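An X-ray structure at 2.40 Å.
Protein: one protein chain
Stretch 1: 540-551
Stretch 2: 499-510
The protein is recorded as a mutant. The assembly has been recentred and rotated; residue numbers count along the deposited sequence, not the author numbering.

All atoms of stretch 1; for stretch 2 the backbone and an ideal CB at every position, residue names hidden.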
# COMPACT_ATOMS: atom_id res chain seq x y z
N ALA A 540 -6.58 -0.69 -21.29
CA ALA A 540 -7.42 -1.68 -20.62
C ALA A 540 -7.46 -1.45 -19.12
O ALA A 540 -8.50 -1.65 -18.48
CB ALA A 540 -6.94 -3.10 -20.94
N LEU A 541 -6.32 -1.03 -18.53
CA LEU A 541 -6.29 -0.73 -17.10
C LEU A 541 -6.99 0.58 -16.79
O LEU A 541 -7.75 0.67 -15.81
CB LEU A 541 -4.84 -0.69 -16.61
CG LEU A 541 -4.06 -2.00 -16.76
CD1 LEU A 541 -2.60 -1.85 -16.27
CD2 LEU A 541 -4.76 -3.14 -16.05
N ILE A 542 -6.74 1.62 -17.60
CA ILE A 542 -7.32 2.94 -17.38
C ILE A 542 -8.84 2.86 -17.27
O ILE A 542 -9.47 3.58 -16.48
CB ILE A 542 -6.89 3.89 -18.51
CG1 ILE A 542 -5.37 4.08 -18.52
CG2 ILE A 542 -7.66 5.22 -18.46
CD1 ILE A 542 -4.78 4.38 -17.19
N VAL A 543 -9.45 1.96 -18.05
CA VAL A 543 -10.90 1.80 -18.14
C VAL A 543 -11.43 0.79 -17.13
O VAL A 543 -12.65 0.69 -16.94
CB VAL A 543 -11.21 1.41 -19.60
CG1 VAL A 543 -12.67 1.05 -19.81
CG2 VAL A 543 -10.83 2.56 -20.52
N SER A 544 -10.54 0.06 -16.45
CA SER A 544 -10.94 -0.93 -15.46
C SER A 544 -11.17 -0.27 -14.11
O SER A 544 -11.04 0.95 -13.94
CB SER A 544 -9.89 -2.03 -15.35
OG SER A 544 -9.77 -2.71 -16.58
N ASP A 545 -11.53 -1.09 -13.13
CA ASP A 545 -11.69 -0.63 -11.77
C ASP A 545 -10.34 -0.67 -11.07
O ASP A 545 -9.58 -1.64 -11.22
CB ASP A 545 -12.71 -1.49 -11.03
CG ASP A 545 -14.12 -1.23 -11.52
OD1 ASP A 545 -14.48 -0.04 -11.68
OD2 ASP A 545 -14.85 -2.21 -11.78
N TYR A 546 -10.04 0.40 -10.34
CA TYR A 546 -8.76 0.59 -9.68
C TYR A 546 -8.79 -0.03 -8.28
O TYR A 546 -9.83 -0.01 -7.61
CB TYR A 546 -8.42 2.08 -9.60
CG TYR A 546 -8.46 2.85 -10.92
CD1 TYR A 546 -8.36 2.21 -12.16
CD2 TYR A 546 -8.57 4.24 -10.92
CE1 TYR A 546 -8.39 2.94 -13.36
CE2 TYR A 546 -8.60 4.97 -12.12
CZ TYR A 546 -8.51 4.32 -13.33
OH TYR A 546 -8.55 5.06 -14.49
N THR A 547 -7.66 -0.59 -7.87
CA THR A 547 -7.53 -1.06 -6.50
C THR A 547 -7.24 0.12 -5.57
O THR A 547 -6.80 1.19 -6.00
CB THR A 547 -6.44 -2.13 -6.40
OG1 THR A 547 -5.23 -1.65 -6.99
CG2 THR A 547 -6.85 -3.37 -7.16
N ASP A 548 -7.54 -0.07 -4.29
CA ASP A 548 -7.40 0.97 -3.28
C ASP A 548 -6.63 0.39 -2.11
O ASP A 548 -7.13 -0.48 -1.39
CB ASP A 548 -8.75 1.52 -2.84
CG ASP A 548 -8.63 2.77 -1.93
OD1 ASP A 548 -7.49 3.13 -1.56
OD2 ASP A 548 -9.67 3.38 -1.59
N ASN A 549 -5.42 0.89 -1.92
CA ASN A 549 -4.57 0.54 -0.79
C ASN A 549 -4.25 1.76 0.08
O ASN A 549 -3.34 1.70 0.93
CB ASN A 549 -3.28 -0.10 -1.31
CG ASN A 549 -3.55 -1.19 -2.32
OD1 ASN A 549 -4.27 -2.15 -2.04
ND2 ASN A 549 -2.98 -1.04 -3.52
N ARG A 550 -4.99 2.85 -0.09
CA ARG A 550 -4.73 4.05 0.69
C ARG A 550 -4.95 3.80 2.18
O ARG A 550 -5.78 2.99 2.58
CB ARG A 550 -5.62 5.18 0.17
CG ARG A 550 -5.16 5.65 -1.22
CD ARG A 550 -6.15 6.62 -1.81
NE ARG A 550 -7.47 6.00 -1.89
CZ ARG A 550 -8.52 6.57 -2.48
NH1 ARG A 550 -8.37 7.78 -3.02
NH2 ARG A 550 -9.69 5.94 -2.54
N ASP A 551 -4.19 4.55 2.99
CA ASP A 551 -4.16 4.44 4.45
C ASP A 551 -4.98 5.58 5.05
O ASP A 551 -4.48 6.69 5.19
CB ASP A 551 -2.71 4.48 4.93
CG ASP A 551 -2.57 4.45 6.44
OD1 ASP A 551 -3.57 4.33 7.17
OD2 ASP A 551 -1.41 4.55 6.88
N UNK A 499 1.75 -7.59 -6.08
CA UNK A 499 1.86 -7.14 -7.47
C UNK A 499 0.50 -6.74 -8.03
O UNK A 499 0.34 -5.62 -8.53
CB UNK A 499 2.48 -8.24 -8.34
N UNK A 500 -0.50 -7.64 -7.93
CA UNK A 500 -1.86 -7.35 -8.41
C UNK A 500 -2.40 -6.05 -7.84
O UNK A 500 -3.03 -5.26 -8.55
CB UNK A 500 -2.81 -8.50 -8.05
N UNK A 501 -2.22 -5.83 -6.53
CA UNK A 501 -2.79 -4.65 -5.91
C UNK A 501 -2.10 -3.37 -6.37
O UNK A 501 -2.68 -2.29 -6.27
CB UNK A 501 -2.71 -4.77 -4.39
N UNK A 502 -0.87 -3.50 -6.90
CA UNK A 502 -0.03 -2.37 -7.30
C UNK A 502 -0.18 -2.01 -8.77
O UNK A 502 0.17 -0.90 -9.17
CB UNK A 502 1.44 -2.68 -7.00
N UNK A 503 -0.73 -2.93 -9.57
CA UNK A 503 -0.71 -2.79 -11.02
C UNK A 503 -1.61 -1.66 -11.50
O UNK A 503 -1.29 -0.98 -12.48
CB UNK A 503 -1.13 -4.10 -11.68
N UNK A 504 -2.75 -1.45 -10.84
CA UNK A 504 -3.72 -0.47 -11.30
C UNK A 504 -4.42 0.20 -10.12
O UNK A 504 -5.64 0.23 -10.03
CB UNK A 504 -4.75 -1.13 -12.22
N UNK A 505 -3.62 0.73 -9.20
CA UNK A 505 -4.18 1.32 -8.00
C UNK A 505 -4.62 2.75 -8.29
O UNK A 505 -4.12 3.41 -9.20
CB UNK A 505 -3.17 1.28 -6.85
N UNK A 506 -5.59 3.21 -7.50
CA UNK A 506 -6.07 4.58 -7.63
C UNK A 506 -4.93 5.55 -7.32
O UNK A 506 -4.84 6.62 -7.94
CB UNK A 506 -7.26 4.83 -6.70
N UNK A 507 -4.01 5.17 -6.43
CA UNK A 507 -2.89 6.05 -6.10
C UNK A 507 -1.90 6.18 -7.27
O UNK A 507 -1.28 7.24 -7.45
CB UNK A 507 -2.16 5.53 -4.86
N UNK A 508 -1.73 5.11 -8.05
CA UNK A 508 -0.88 5.14 -9.23
C UNK A 508 -1.49 6.01 -10.32
O UNK A 508 -0.81 6.82 -10.95
CB UNK A 508 -0.65 3.72 -9.75
N UNK A 509 -2.80 5.81 -10.56
CA UNK A 509 -3.49 6.58 -11.59
C UNK A 509 -3.65 8.04 -11.19
O UNK A 509 -3.54 8.93 -12.04
CB UNK A 509 -4.86 5.97 -11.88
N UNK A 510 -3.86 8.30 -9.90
CA UNK A 510 -3.82 9.68 -9.42
C UNK A 510 -2.46 10.32 -9.68
O UNK A 510 -2.38 11.48 -10.09
CB UNK A 510 -4.14 9.73 -7.93

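Positions 499 and 500 are helical, and neither ideal CB has anything of stretch 1 within 5.5 Å. Many side chains would fit. They are Ser499 and Lys500. Lys500 leads away from stretch 1. Its carbonyl O takes a bond from a water that also donates to Thr547 OG1 (2.8 Å).

At position 501 the ideal CB lies 3.8 Å from Asn549 ND2. The Asn549 amide offers an acceptor in OD1, so a long donor such as Arg, Lys or Gln would suit. The residue is Arg501. Its NE and NH2 both donate to Asn549 OD1, at 2.9 and 3.1 Å, and OD1 lies near the guanidinium plane. The backbone O of Arg501 accepts from Asn549 ND2 (3.0 Å) and from Thr547 OG1 (2.7 Å).

Position 502 points away, so stretch 1 leaves the choice open. It is Met502.

Position 503 points sideways; its ideal CB is 5.3 Å from Leu541 CD1. Apolar or long polar chains could reach this leucine. Gln503 does so, its OE1 3.8 Å from Leu541 CD2.

Position 504 points toward stretch 1, at phi/psi -146/53. Leu541 CD2 is 4.3 Å from its ideal CB, and the carbonyl of Leu541 lies beyond. A chain of medium length carrying a donor would suit, Asn best; Gln is possible with a bent chain, while Ser would stop short of Leu541 O. Asn504 ND2 donates to Leu541 O (2.7 Å). Its backbone O accepts from Thr547 N (3.1 Å).

Position 505 is bridged to Thr547, with CA atoms 4.4 Å apart. Its ideal CB is 3.6 Å from Thr547 OG1, and a helix follows. A small capping residue, Ser, Thr, Asp or Asn, is expected. Ser505 is the N-cap: its OG accepts from the backbone N of position 508 (3.0 Å).

Position 506 has its ideal CB 4.2 Å from Tyr546 CB and 4.7 Å from Arg550 CZ. A branched apolar chain could touch both. In Ile506, CD1 meets the ring edge at Tyr546 CD2 (3.6 Å), while CG2 lies over a guanidinium face of Arg550. Its backbone N donates to Thr547 O (2.8 Å).

At position 507 the ideal CB is 4.7 Å from Arg550 CG; small residues suit. Ser507 OG lies 3.3 Å from Arg550 CG and accepts from a water bound to Asn549 N.

Position 508 has no neighbour in stretch 1. It is Leu508.

Position 509 points toward stretch 1; its ideal CB is 3.9 Å from Tyr546 CE2. Apolar or amide chains fit. Asn509 ND2 sits over the ring face and donates to Asn504 OD1 (2.9 Å).

Position 510 is unconstrained here. It is Phe510.

Stretch 2 (499-510) SKRMQNSISLNF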
# COMPACT_ATOMS: atom_id res chain seq x y z
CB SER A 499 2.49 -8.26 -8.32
OG SER A 499 2.68 -7.83 -9.64
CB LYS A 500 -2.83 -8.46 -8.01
CG LYS A 500 -2.73 -9.77 -8.75
CD LYS A 500 -4.02 -10.55 -8.53
CE LYS A 500 -3.83 -12.05 -8.63
NZ LYS A 500 -5.14 -12.77 -8.57
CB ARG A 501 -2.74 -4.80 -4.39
CG ARG A 501 -3.76 -5.82 -3.87
CD ARG A 501 -3.58 -6.15 -2.39
NE ARG A 501 -3.80 -4.99 -1.52
CZ ARG A 501 -3.82 -5.04 -0.19
NH1 ARG A 501 -3.61 -6.18 0.44
NH2 ARG A 501 -4.02 -3.94 0.51
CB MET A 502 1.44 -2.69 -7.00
CG MET A 502 1.88 -2.42 -5.56
SD MET A 502 1.67 -0.76 -5.00
CE MET A 502 2.99 -0.71 -3.84
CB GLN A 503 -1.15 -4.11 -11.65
CG GLN A 503 -1.17 -4.08 -13.16
CD GLN A 503 -1.87 -5.28 -13.73
OE1 GLN A 503 -3.08 -5.47 -13.54
NE2 GLN A 503 -1.12 -6.11 -14.44
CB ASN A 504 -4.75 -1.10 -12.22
CG ASN A 504 -5.34 -0.09 -13.14
OD1 ASN A 504 -4.73 0.94 -13.42
ND2 ASN A 504 -6.53 -0.37 -13.63
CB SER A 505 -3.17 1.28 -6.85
OG SER A 505 -2.22 2.34 -6.89
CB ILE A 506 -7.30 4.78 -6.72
CG1 ILE A 506 -7.81 6.23 -6.81
CG2 ILE A 506 -7.00 4.40 -5.27
CD1 ILE A 506 -8.51 6.54 -8.10
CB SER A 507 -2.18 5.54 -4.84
OG SER A 507 -3.08 5.50 -3.74
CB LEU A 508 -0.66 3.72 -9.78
CG LEU A 508 -0.29 3.61 -11.26
CD1 LEU A 508 1.11 4.17 -11.53
CD2 LEU A 508 -0.44 2.15 -11.80
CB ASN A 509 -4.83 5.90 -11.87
CG ASN A 509 -4.65 4.62 -12.69
OD1 ASN A 509 -4.06 4.66 -13.78
ND2 ASN A 509 -5.12 3.48 -12.17
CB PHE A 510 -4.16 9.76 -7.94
CG PHE A 510 -4.19 11.15 -7.43
CD1 PHE A 510 -5.18 12.01 -7.87
CD2 PHE A 510 -3.23 11.61 -6.58
CE1 PHE A 510 -5.21 13.30 -7.45
CE2 PHE A 510 -3.24 12.91 -6.15
CZ PHE A 510 -4.23 13.76 -6.59
O HOH W 1 -4.35 -3.13 -9.23
O HOH W 2 -7.55 -3.49 -12.46
O HOH W 3 -4.25 2.84 -3.82
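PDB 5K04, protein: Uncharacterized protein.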